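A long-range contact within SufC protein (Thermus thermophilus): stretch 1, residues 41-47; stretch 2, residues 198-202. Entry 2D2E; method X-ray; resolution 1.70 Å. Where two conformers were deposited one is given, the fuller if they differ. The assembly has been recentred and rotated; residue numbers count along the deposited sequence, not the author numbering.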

# COMPACT_ATOMS: atom_id res chain seq x y z
N GLY A 41 15.70 0.78 2.91
CA GLY A 41 14.93 1.77 2.18
C GLY A 41 13.50 1.49 1.75
O GLY A 41 12.75 2.42 1.49
N LYS A 42 13.12 0.22 1.70
CA LYS A 42 11.77 -0.12 1.24
C LYS A 42 10.65 0.54 2.02
O LYS A 42 9.70 1.08 1.43
CB LYS A 42 11.58 -1.65 1.23
CG LYS A 42 11.66 -2.31 2.61
CD LYS A 42 11.39 -3.82 2.54
CE LYS A 42 11.74 -4.53 3.86
NZ LYS A 42 11.02 -3.95 5.05
N SER A 43 10.74 0.52 3.34
CA SER A 43 9.69 1.10 4.16
C SER A 43 9.78 2.62 4.18
O SER A 43 8.75 3.28 4.29
CB SER A 43 9.69 0.52 5.56
OG SER A 43 9.27 -0.84 5.54
N THR A 44 10.99 3.15 4.05
CA THR A 44 11.17 4.60 3.99
C THR A 44 10.49 5.09 2.70
O THR A 44 9.84 6.15 2.69
CB THR A 44 12.65 4.97 4.00
OG1 THR A 44 13.17 4.75 5.33
CG2 THR A 44 12.86 6.44 3.61
N LEU A 45 10.64 4.32 1.62
CA LEU A 45 9.99 4.71 0.36
C LEU A 45 8.48 4.78 0.55
O LEU A 45 7.82 5.71 0.07
CB LEU A 45 10.32 3.71 -0.77
CG LEU A 45 9.58 3.99 -2.09
CD1 LEU A 45 10.03 5.33 -2.68
CD2 LEU A 45 9.88 2.89 -3.10
N GLY A 46 7.91 3.81 1.26
CA GLY A 46 6.49 3.83 1.50
C GLY A 46 6.05 5.07 2.28
O GLY A 46 5.01 5.62 1.99
N LYS A 47 6.84 5.50 3.25
CA LYS A 47 6.45 6.67 4.04
C LYS A 47 6.52 7.94 3.21
O LYS A 47 5.67 8.84 3.37
CB LYS A 47 7.34 6.78 5.27
CG LYS A 47 7.14 5.66 6.26
CD LYS A 47 8.13 5.76 7.42
CE LYS A 47 7.91 4.63 8.41
NZ LYS A 47 8.87 4.67 9.55
N VAL A 198 3.30 -3.92 -3.09
CA VAL A 198 3.26 -4.56 -1.79
C VAL A 198 4.71 -4.59 -1.30
O VAL A 198 5.60 -5.17 -1.97
CB VAL A 198 2.72 -6.00 -1.92
CG1 VAL A 198 2.72 -6.72 -0.58
CG2 VAL A 198 1.30 -5.94 -2.48
N ILE A 199 4.96 -3.93 -0.17
CA ILE A 199 6.30 -3.85 0.41
C ILE A 199 6.38 -4.92 1.49
O ILE A 199 5.51 -5.01 2.34
CB ILE A 199 6.53 -2.43 1.01
CG1 ILE A 199 6.38 -1.41 -0.11
CG2 ILE A 199 7.93 -2.33 1.67
CD1 ILE A 199 6.40 0.05 0.38
N THR A 200 7.43 -5.73 1.45
CA THR A 200 7.54 -6.80 2.42
C THR A 200 8.99 -7.25 2.57
O THR A 200 9.82 -7.04 1.67
CB THR A 200 6.67 -8.00 1.91
OG1 THR A 200 6.66 -9.06 2.86
CG2 THR A 200 7.22 -8.54 0.60
N HIS A 201 9.31 -7.82 3.73
CA HIS A 201 10.65 -8.36 3.95
C HIS A 201 10.61 -9.84 3.60
O HIS A 201 11.48 -10.35 2.88
CB HIS A 201 11.06 -8.21 5.43
CG HIS A 201 12.42 -8.77 5.71
ND1 HIS A 201 12.61 -9.93 6.42
CD2 HIS A 201 13.64 -8.36 5.30
CE1 HIS A 201 13.91 -10.22 6.44
NE2 HIS A 201 14.55 -9.28 5.77
N TYR A 202 9.58 -10.53 4.07
CA TYR A 202 9.41 -11.96 3.79
C TYR A 202 8.66 -12.19 2.49
O TYR A 202 7.78 -11.42 2.12
CB TYR A 202 8.58 -12.65 4.89
CG TYR A 202 9.28 -12.69 6.21
CD1 TYR A 202 8.83 -11.92 7.29
CD2 TYR A 202 10.39 -13.50 6.40
CE1 TYR A 202 9.47 -11.95 8.52
CE2 TYR A 202 11.05 -13.53 7.64
CZ TYR A 202 10.58 -12.76 8.69
OH TYR A 202 11.21 -12.80 9.91

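Packing the first turns of a helix against a strand and the loop that follows it need not involve polar bonds, and two segments of SufC whose touching residues are at least 153 apart in sequence illustrate the principle. Gly41 occupies the N-cap position, and the helix from Lys42 onward is tied by Leu45 N to Gly41 O (2.8 Å), Gly46 N to Lys42 O (3.3 Å) and Lys47 N to Ser43 O (3.1 Å). The positive phi of Gly41, 118°, suits glycine, since a CB there would be jammed against the preceding carbonyl. Val198 and Ile199 are extended, and the backbones come nearest at Lys42 and Ile199, whose CA atoms lie 6.7 Å apart. No hydrogen bond crosses the contact; it rests on van der Waals packing that buries 236 Å² in total.

Ile199 is the hub. Its CA-to-CB bond points toward the helix, and with chi1 m and chi2 t its branched side chain offers methyls at two places: CG2 lies 3.7 Å from Lys42 CB, while CD1 reaches 3.6 Å from Lys42 O and 3.9 Å from Gly46 CA. Glycine fits position 46 closely, because a CB would point toward the strand and come within a tight 3.1 Å of Ile199 CD1.

Lys42 shows how a long polar residue can serve as packing material. Its methylene chain, p at chi1 and then t at chi2 and chi3, runs along the second stretch, bringing CD to 3.7 Å from Thr200 O and CE to 4.0 Å from His201 CA. NZ is hydrogen-bonded elsewhere in the structure, so the amine is satisfied although the residue is buried. The CA-to-CB bond of Thr200 points away from the helix, and its OG1 instead donates to Tyr202 O at 2.7 Å, a bond within the second stretch.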